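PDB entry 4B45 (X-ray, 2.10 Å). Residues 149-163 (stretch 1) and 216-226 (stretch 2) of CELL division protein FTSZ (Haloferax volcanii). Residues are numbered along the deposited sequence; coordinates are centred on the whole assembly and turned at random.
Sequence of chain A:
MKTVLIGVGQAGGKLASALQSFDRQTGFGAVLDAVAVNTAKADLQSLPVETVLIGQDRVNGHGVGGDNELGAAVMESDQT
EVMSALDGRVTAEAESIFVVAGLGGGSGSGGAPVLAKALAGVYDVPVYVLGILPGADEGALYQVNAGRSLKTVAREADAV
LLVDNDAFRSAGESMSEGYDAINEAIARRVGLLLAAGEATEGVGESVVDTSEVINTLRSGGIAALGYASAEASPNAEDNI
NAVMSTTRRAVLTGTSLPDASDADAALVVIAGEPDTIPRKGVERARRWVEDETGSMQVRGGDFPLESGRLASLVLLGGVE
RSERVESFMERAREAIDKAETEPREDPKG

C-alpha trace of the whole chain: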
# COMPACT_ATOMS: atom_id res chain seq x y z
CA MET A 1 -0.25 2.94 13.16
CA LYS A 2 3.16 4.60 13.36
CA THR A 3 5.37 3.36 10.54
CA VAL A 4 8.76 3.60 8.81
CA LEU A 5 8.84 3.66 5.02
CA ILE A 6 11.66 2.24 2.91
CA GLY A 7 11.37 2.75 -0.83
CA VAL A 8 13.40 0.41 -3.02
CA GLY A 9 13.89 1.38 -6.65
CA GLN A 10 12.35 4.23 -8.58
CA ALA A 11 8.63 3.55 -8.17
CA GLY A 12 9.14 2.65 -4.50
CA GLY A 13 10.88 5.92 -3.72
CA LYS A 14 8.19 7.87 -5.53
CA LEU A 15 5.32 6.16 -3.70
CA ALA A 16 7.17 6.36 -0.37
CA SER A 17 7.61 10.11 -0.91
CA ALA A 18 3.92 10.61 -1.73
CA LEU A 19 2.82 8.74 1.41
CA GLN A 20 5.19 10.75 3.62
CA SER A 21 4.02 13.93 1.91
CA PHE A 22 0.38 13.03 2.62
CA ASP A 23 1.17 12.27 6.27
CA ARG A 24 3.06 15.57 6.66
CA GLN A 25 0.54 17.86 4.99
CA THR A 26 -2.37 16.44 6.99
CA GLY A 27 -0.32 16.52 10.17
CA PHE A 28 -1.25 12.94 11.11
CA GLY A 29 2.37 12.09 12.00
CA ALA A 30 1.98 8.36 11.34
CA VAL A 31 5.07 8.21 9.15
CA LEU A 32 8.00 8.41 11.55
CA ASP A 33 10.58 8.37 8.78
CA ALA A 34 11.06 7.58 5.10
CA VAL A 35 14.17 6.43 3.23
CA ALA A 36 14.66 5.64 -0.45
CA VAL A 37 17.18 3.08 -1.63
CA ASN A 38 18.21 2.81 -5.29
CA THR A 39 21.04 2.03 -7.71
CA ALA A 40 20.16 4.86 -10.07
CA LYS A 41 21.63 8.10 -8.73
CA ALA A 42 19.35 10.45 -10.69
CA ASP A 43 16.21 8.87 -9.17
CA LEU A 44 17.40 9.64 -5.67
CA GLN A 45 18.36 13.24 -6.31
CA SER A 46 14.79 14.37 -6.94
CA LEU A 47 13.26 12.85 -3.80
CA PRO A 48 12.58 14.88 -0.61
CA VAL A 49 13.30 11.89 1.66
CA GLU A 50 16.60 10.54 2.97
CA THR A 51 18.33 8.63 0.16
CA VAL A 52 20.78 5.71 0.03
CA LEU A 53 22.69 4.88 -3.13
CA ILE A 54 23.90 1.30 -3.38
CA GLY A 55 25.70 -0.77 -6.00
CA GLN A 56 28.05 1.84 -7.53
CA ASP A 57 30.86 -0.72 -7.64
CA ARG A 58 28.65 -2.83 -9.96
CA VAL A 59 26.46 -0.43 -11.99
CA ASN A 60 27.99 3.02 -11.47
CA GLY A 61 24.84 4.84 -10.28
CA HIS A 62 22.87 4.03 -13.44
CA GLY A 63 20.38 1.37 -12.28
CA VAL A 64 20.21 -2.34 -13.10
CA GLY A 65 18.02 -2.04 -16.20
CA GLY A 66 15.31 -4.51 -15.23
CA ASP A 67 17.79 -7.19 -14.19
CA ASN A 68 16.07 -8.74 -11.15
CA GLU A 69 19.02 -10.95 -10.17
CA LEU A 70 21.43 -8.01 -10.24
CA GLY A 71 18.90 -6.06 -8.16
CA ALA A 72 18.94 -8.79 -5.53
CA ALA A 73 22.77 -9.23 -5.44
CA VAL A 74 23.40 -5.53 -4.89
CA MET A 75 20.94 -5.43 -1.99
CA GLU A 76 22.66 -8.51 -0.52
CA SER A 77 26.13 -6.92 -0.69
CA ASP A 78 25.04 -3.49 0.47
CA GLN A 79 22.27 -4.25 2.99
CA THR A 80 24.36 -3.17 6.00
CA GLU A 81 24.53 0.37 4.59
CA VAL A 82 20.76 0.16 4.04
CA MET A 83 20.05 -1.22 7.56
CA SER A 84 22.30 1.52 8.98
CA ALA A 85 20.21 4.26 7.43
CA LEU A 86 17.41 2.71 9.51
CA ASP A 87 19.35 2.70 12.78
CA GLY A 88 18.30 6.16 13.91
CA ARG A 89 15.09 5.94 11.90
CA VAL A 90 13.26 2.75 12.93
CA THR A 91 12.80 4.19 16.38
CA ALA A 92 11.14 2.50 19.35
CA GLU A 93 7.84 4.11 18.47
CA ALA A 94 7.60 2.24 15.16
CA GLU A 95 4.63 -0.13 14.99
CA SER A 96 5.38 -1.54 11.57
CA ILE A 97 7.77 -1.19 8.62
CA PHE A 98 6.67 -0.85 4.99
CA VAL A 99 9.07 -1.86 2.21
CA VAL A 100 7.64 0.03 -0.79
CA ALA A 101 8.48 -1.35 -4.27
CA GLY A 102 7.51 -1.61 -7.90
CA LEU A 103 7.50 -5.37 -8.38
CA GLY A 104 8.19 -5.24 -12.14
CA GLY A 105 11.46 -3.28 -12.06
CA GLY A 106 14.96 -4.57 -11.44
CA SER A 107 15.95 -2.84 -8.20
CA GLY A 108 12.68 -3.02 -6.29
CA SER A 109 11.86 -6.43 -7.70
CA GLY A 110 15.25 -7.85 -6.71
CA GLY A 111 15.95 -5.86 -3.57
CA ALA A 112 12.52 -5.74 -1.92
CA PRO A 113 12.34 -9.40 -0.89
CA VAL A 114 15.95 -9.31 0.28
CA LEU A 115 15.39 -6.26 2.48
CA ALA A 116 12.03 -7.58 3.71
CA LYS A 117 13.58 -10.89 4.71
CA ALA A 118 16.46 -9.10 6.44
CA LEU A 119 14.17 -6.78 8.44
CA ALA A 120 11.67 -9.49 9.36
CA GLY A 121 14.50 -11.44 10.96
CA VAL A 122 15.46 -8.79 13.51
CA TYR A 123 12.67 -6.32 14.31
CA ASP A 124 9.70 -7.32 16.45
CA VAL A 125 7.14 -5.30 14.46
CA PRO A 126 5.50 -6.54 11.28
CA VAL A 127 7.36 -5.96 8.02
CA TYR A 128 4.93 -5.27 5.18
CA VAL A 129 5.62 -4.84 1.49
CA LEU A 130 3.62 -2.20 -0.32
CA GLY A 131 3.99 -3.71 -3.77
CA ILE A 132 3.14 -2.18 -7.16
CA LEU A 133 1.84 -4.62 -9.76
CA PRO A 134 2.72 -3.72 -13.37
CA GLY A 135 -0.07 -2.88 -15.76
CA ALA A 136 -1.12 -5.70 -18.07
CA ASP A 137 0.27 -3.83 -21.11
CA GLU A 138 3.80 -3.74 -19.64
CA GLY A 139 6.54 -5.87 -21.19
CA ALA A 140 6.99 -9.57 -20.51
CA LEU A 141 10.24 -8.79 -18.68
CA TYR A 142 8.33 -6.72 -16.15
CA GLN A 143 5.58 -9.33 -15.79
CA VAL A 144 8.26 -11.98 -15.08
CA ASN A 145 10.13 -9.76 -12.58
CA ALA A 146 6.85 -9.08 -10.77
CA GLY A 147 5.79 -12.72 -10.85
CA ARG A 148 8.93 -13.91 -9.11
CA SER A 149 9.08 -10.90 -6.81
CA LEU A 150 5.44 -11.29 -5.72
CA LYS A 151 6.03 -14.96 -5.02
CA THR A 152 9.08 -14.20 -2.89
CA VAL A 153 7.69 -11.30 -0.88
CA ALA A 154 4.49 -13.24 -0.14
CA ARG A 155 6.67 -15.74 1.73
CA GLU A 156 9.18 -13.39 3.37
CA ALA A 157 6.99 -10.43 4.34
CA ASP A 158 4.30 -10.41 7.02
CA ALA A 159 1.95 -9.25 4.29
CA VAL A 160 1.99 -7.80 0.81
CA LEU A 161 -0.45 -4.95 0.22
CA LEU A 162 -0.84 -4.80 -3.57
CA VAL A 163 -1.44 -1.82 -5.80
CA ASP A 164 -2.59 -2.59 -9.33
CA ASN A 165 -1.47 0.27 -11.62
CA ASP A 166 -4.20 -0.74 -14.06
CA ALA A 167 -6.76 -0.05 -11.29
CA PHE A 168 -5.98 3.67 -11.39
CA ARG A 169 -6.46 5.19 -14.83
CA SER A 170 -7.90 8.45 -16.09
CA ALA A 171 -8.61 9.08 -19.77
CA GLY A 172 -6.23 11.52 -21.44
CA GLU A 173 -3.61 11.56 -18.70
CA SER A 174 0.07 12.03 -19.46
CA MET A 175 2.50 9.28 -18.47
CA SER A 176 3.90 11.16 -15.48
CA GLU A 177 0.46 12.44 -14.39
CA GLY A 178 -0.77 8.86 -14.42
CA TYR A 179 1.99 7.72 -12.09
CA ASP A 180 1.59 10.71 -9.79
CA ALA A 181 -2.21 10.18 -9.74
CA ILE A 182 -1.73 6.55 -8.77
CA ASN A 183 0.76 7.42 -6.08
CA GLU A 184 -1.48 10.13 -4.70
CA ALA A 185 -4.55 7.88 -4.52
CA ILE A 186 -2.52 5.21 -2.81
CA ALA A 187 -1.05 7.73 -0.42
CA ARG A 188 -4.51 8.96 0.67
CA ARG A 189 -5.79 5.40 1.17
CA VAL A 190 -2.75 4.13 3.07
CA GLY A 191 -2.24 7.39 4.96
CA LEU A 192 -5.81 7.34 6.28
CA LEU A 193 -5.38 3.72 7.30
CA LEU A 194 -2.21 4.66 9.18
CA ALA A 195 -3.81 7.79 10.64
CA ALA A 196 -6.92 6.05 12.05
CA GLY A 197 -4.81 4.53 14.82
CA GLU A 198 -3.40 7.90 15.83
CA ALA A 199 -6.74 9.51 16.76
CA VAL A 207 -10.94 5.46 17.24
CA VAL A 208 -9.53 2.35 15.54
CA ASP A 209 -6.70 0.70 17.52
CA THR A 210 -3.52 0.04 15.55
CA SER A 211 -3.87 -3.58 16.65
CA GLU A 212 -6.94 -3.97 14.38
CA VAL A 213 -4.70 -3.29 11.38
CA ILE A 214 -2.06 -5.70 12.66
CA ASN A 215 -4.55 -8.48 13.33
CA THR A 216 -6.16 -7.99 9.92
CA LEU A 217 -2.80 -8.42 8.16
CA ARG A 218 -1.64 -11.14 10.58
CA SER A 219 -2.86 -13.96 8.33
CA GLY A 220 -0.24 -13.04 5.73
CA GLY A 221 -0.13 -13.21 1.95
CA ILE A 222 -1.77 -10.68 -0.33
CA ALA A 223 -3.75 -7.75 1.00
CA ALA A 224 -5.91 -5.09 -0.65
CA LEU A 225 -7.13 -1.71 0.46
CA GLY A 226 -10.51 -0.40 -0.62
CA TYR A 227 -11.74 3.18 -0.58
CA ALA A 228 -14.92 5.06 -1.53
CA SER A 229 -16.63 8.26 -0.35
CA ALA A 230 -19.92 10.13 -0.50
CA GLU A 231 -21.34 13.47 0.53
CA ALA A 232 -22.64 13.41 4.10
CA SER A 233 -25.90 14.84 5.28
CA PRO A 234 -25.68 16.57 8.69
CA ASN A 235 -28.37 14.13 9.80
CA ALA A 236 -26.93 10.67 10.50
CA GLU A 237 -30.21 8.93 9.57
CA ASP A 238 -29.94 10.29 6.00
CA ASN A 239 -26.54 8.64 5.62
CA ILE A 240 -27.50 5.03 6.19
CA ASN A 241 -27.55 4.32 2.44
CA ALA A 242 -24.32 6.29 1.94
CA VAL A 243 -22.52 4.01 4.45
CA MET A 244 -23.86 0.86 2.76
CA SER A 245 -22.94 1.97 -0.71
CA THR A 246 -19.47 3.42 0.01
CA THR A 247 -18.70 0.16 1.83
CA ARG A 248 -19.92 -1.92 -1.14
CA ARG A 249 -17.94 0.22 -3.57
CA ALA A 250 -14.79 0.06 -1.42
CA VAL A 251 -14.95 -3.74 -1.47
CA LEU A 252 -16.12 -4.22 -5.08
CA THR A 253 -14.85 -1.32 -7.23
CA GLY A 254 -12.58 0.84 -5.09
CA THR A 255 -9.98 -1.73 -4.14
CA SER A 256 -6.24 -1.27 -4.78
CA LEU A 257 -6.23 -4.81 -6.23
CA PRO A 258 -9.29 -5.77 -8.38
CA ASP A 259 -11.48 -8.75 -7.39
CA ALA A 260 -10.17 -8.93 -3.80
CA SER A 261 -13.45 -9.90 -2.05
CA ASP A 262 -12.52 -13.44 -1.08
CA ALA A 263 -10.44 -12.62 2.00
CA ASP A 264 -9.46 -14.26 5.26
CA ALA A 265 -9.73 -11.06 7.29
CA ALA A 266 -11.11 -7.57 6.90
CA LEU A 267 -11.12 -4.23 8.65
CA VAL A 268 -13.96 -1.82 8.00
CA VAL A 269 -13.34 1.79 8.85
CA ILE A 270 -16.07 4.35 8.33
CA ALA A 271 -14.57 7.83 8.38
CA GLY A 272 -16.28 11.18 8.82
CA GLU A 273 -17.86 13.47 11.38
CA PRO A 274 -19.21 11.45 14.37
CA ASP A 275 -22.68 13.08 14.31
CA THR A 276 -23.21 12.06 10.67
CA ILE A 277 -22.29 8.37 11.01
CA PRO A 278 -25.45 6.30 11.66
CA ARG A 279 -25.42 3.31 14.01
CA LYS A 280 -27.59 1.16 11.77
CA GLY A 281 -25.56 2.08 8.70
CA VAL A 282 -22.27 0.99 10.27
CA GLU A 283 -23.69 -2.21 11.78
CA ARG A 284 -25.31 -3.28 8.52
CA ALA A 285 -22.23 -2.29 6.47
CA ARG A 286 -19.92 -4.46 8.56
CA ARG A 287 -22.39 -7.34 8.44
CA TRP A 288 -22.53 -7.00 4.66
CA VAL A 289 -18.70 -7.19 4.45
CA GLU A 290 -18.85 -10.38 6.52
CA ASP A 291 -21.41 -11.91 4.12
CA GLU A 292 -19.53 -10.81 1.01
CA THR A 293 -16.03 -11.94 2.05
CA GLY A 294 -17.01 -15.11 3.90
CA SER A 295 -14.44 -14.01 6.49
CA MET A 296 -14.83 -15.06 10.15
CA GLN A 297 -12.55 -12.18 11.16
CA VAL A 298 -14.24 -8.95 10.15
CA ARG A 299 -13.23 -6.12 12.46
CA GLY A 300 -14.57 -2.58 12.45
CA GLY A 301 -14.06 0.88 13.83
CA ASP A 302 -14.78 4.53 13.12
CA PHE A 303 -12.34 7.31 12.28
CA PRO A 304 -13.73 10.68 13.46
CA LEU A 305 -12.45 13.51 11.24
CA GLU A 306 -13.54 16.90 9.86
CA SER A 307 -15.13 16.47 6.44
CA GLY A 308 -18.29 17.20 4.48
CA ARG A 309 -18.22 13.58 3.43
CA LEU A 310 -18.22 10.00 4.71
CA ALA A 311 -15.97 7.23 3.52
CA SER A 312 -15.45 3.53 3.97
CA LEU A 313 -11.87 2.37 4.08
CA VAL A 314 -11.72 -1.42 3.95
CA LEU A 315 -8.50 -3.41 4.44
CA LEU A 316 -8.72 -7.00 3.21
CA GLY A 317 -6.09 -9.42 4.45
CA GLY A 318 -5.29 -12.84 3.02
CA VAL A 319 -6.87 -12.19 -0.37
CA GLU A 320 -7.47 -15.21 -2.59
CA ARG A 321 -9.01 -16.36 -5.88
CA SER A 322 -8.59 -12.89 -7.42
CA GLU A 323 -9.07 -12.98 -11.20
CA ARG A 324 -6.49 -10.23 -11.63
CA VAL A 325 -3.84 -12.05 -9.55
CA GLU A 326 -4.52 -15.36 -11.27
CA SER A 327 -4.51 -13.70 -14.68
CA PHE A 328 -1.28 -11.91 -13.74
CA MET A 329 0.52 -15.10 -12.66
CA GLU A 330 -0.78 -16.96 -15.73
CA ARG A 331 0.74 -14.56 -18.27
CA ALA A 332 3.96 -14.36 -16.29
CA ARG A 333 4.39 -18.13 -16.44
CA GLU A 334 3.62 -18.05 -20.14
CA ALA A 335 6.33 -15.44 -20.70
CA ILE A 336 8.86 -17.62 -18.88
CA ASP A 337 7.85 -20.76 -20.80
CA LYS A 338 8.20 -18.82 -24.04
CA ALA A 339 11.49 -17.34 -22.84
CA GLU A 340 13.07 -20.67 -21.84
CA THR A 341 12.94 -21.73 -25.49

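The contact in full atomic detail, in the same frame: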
# COMPACT_ATOMS: atom_id res chain seq x y z
N SER A 149 9.03 -11.78 -7.96
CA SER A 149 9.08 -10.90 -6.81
C SER A 149 7.87 -11.11 -5.89
O SER A 149 8.02 -11.25 -4.67
CB SER A 149 9.13 -9.45 -7.29
OG SER A 149 9.44 -8.58 -6.21
N LEU A 150 6.67 -11.12 -6.48
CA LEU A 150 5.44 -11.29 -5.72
C LEU A 150 5.46 -12.62 -4.97
O LEU A 150 5.07 -12.69 -3.81
CB LEU A 150 4.21 -11.25 -6.63
CG LEU A 150 2.87 -11.49 -5.93
CD1 LEU A 150 2.69 -10.50 -4.80
CD2 LEU A 150 1.69 -11.41 -6.91
N LYS A 151 5.94 -13.65 -5.65
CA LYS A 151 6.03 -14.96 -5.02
C LYS A 151 6.97 -14.90 -3.82
O LYS A 151 6.66 -15.43 -2.77
CB LYS A 151 6.52 -16.00 -6.03
CG LYS A 151 5.64 -17.22 -6.14
CD LYS A 151 6.32 -18.28 -6.99
CE LYS A 151 5.68 -19.65 -6.81
NZ LYS A 151 6.35 -20.71 -7.62
N THR A 152 8.10 -14.22 -3.97
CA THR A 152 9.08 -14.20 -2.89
C THR A 152 8.63 -13.36 -1.71
O THR A 152 8.72 -13.80 -0.56
CB THR A 152 10.45 -13.69 -3.37
OG1 THR A 152 10.87 -14.43 -4.52
CG2 THR A 152 11.47 -13.84 -2.26
N VAL A 153 8.14 -12.15 -1.97
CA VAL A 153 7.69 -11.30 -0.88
C VAL A 153 6.50 -11.88 -0.12
O VAL A 153 6.37 -11.67 1.08
CB VAL A 153 7.40 -9.85 -1.32
CG1 VAL A 153 8.67 -9.18 -1.80
CG2 VAL A 153 6.29 -9.80 -2.38
N ALA A 154 5.64 -12.63 -0.81
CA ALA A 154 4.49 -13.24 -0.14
C ALA A 154 4.92 -14.28 0.88
O ALA A 154 4.14 -14.62 1.78
CB ALA A 154 3.52 -13.84 -1.14
N ARG A 155 6.13 -14.81 0.74
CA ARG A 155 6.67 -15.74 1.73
C ARG A 155 7.47 -15.03 2.82
O ARG A 155 7.41 -15.41 3.98
CB ARG A 155 7.57 -16.79 1.08
CG ARG A 155 6.84 -17.86 0.30
CD ARG A 155 7.82 -18.93 -0.14
NE ARG A 155 9.11 -18.33 -0.47
CZ ARG A 155 10.25 -19.01 -0.58
NH1 ARG A 155 10.27 -20.32 -0.39
NH2 ARG A 155 11.37 -18.37 -0.89
N GLU A 156 8.24 -14.02 2.44
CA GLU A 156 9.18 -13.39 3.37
C GLU A 156 8.59 -12.25 4.19
O GLU A 156 9.05 -11.99 5.30
CB GLU A 156 10.43 -12.89 2.63
CG GLU A 156 11.12 -13.91 1.74
CD GLU A 156 11.73 -15.06 2.50
OE1 GLU A 156 11.79 -14.99 3.75
OE2 GLU A 156 12.14 -16.05 1.85
N ALA A 157 7.59 -11.56 3.65
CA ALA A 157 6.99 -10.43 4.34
C ALA A 157 5.85 -10.89 5.25
O ALA A 157 5.37 -12.02 5.12
CB ALA A 157 6.48 -9.39 3.33
N ASP A 158 5.42 -10.03 6.15
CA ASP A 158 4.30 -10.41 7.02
C ASP A 158 3.00 -10.25 6.26
O ASP A 158 2.04 -10.97 6.52
CB ASP A 158 4.29 -9.62 8.31
CG ASP A 158 5.33 -10.11 9.29
OD1 ASP A 158 5.15 -11.22 9.83
OD2 ASP A 158 6.35 -9.41 9.49
N ALA A 159 2.99 -9.32 5.31
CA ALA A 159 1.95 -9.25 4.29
C ALA A 159 2.37 -8.36 3.14
O ALA A 159 3.22 -7.48 3.28
CB ALA A 159 0.61 -8.77 4.88
N VAL A 160 1.74 -8.59 1.99
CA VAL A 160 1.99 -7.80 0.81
C VAL A 160 0.72 -7.07 0.40
O VAL A 160 -0.19 -7.67 -0.16
CB VAL A 160 2.52 -8.69 -0.34
CG1 VAL A 160 2.81 -7.85 -1.59
CG2 VAL A 160 3.78 -9.41 0.12
N LEU A 161 0.66 -5.77 0.67
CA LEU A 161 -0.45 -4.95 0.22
C LEU A 161 -0.20 -4.56 -1.25
O LEU A 161 0.78 -3.88 -1.57
CB LEU A 161 -0.57 -3.71 1.12
CG LEU A 161 -1.54 -2.60 0.73
CD1 LEU A 161 -2.95 -3.14 0.56
CD2 LEU A 161 -1.50 -1.43 1.75
N LEU A 162 -1.08 -4.99 -2.14
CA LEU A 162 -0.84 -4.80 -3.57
C LEU A 162 -1.58 -3.62 -4.16
O LEU A 162 -2.76 -3.40 -3.89
CB LEU A 162 -1.23 -6.06 -4.35
CG LEU A 162 -0.28 -7.25 -4.36
CD1 LEU A 162 -0.85 -8.36 -5.26
CD2 LEU A 162 1.12 -6.83 -4.83
N VAL A 163 -0.87 -2.87 -4.99
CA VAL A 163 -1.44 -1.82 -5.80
C VAL A 163 -1.37 -2.22 -7.26
O VAL A 163 -0.28 -2.42 -7.80
CB VAL A 163 -0.63 -0.52 -5.65
CG1 VAL A 163 -1.18 0.56 -6.58
CG2 VAL A 163 -0.63 -0.06 -4.21
N THR A 216 -5.62 -7.78 11.26
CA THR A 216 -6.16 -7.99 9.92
C THR A 216 -5.10 -8.55 8.97
O THR A 216 -5.36 -9.48 8.20
CB THR A 216 -6.76 -6.68 9.35
OG1 THR A 216 -7.82 -6.23 10.22
CG2 THR A 216 -7.33 -6.90 7.96
N LEU A 217 -3.89 -8.00 9.03
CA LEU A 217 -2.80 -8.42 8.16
C LEU A 217 -2.05 -9.66 8.66
O LEU A 217 -1.23 -10.23 7.94
CB LEU A 217 -1.80 -7.27 7.98
CG LEU A 217 -2.43 -6.08 7.25
CD1 LEU A 217 -1.51 -4.89 7.25
CD2 LEU A 217 -2.82 -6.51 5.83
N ARG A 218 -2.37 -10.08 9.89
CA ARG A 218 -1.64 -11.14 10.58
C ARG A 218 -1.65 -12.48 9.84
O ARG A 218 -0.71 -13.27 9.95
CB ARG A 218 -2.22 -11.32 11.99
CG ARG A 218 -1.32 -12.06 12.95
CD ARG A 218 -1.76 -11.85 14.40
NE ARG A 218 -3.12 -12.33 14.65
CZ ARG A 218 -3.80 -12.11 15.78
NH1 ARG A 218 -3.25 -11.39 16.75
NH2 ARG A 218 -5.03 -12.59 15.93
N SER A 219 -2.72 -12.73 9.10
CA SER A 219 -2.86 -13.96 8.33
C SER A 219 -1.79 -14.11 7.23
O SER A 219 -1.44 -15.23 6.84
CB SER A 219 -4.25 -14.02 7.71
OG SER A 219 -4.69 -12.72 7.35
N GLY A 220 -1.27 -12.99 6.74
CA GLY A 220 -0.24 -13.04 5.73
C GLY A 220 -0.75 -13.03 4.29
O GLY A 220 -1.95 -12.88 4.03
N GLY A 221 0.19 -13.17 3.36
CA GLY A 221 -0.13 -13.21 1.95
C GLY A 221 -0.59 -11.87 1.42
O GLY A 221 -0.24 -10.82 1.96
N ILE A 222 -1.40 -11.90 0.36
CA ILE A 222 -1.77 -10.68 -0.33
C ILE A 222 -2.86 -9.90 0.39
O ILE A 222 -3.83 -10.48 0.88
CB ILE A 222 -2.20 -10.99 -1.79
CG1 ILE A 222 -0.99 -11.43 -2.60
CG2 ILE A 222 -2.82 -9.78 -2.43
CD1 ILE A 222 -1.34 -11.95 -3.96
N ALA A 223 -2.69 -8.59 0.46
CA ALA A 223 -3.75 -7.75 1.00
C ALA A 223 -4.18 -6.68 -0.00
O ALA A 223 -3.44 -6.34 -0.95
CB ALA A 223 -3.32 -7.12 2.33
N ALA A 224 -5.40 -6.17 0.19
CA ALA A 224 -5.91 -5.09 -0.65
C ALA A 224 -6.55 -4.02 0.21
O ALA A 224 -6.98 -4.28 1.34
CB ALA A 224 -6.90 -5.63 -1.68
N LEU A 225 -6.59 -2.81 -0.32
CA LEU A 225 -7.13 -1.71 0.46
C LEU A 225 -8.18 -0.97 -0.35
O LEU A 225 -7.86 -0.38 -1.37
CB LEU A 225 -6.03 -0.75 0.91
CG LEU A 225 -6.52 0.37 1.84
CD1 LEU A 225 -7.29 -0.21 3.06
CD2 LEU A 225 -5.39 1.29 2.32
N GLY A 226 -9.42 -1.02 0.11
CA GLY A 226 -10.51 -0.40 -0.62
C GLY A 226 -10.88 0.97 -0.08
O GLY A 226 -10.80 1.22 1.13

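Two parallel strand segments, one running through Val160 to Val163 and the other through Ile222 to Gly226, form the centre of this contact, and each is entered from a helix by way of a short connection. Their axes approach to 4.5 Å with an angle of 46° between N-to-C directions, so the pairing is parallel but strongly twisted. Together the stretches bury 524 Å² of surface.

Stretch 2 opens at the end of a helix, where Thr216 stays out of reach. Leu217 makes the first contact: its CA-to-CB bond points toward stretch 1, and its CB lies 4.2 Å from CB of Ala159, a small apolar pairing. A type I turn then runs from Leu217 to Gly220, closed by the bond from Gly220 N to Leu217 O at 3.0 Å, while Arg218 and Ser219 direct their CA-to-CB bonds away from stretch 1.

Gly220 leaves the helical conformation with phi/psi of 91/-175°. A CB at these angles would be jammed against the carbonyl oxygen of Ser219, which by itself calls for glycine. Its CA approaches Asp158 O at 3.2 Å, with 154° at the hydrogen, a well-directed CA-H...O contact. Gly221 also has positive phi, 70°, which favours glycine, and its carbonyl begins the ladder: Val160 N donates to Gly221 O at 3.0 Å and 177°, nearly linear.

Ile222 bridges Val160, with CA atoms 4.9 Å apart and both side chains on the same face of the sheet. Ile222 also reaches other residues of stretch 1: its CG2 packs 3.7 Å from CD1 of Leu162, and its CD1 lies 4.3 Å from CD2 of Leu150, so strand and preceding helix of stretch 1 both meet this one side chain. The Ile222 CA adds a CA-H...O contact to Val160 O at 3.4 Å.

Ala223 uses both backbone polar groups. Its N donates to Val160 O at 2.7 Å and 167°, and its O accepts from Leu162 N at 3.0 Å and 171°. These two bonds straddle Leu161, the bridge partner of Ala223, as expected of parallel pairing; the CA atoms of the pair are 4.4 Å apart. Their side chains share the other face, where CD1 of Leu161 lies 4.4 Å from CB of Ala223.

Beyond this point the backbone hydrogen bonds between the stretches cease. Ala224 turns its CA-to-CB bond away, but Leu225 CB meets Leu161 CD1 at 3.9 Å. Leu161, with chi angles of 172° (t) and 56° (p), thus extends the apolar contact past the last hydrogen bond. Gly226 makes no contact with stretch 1.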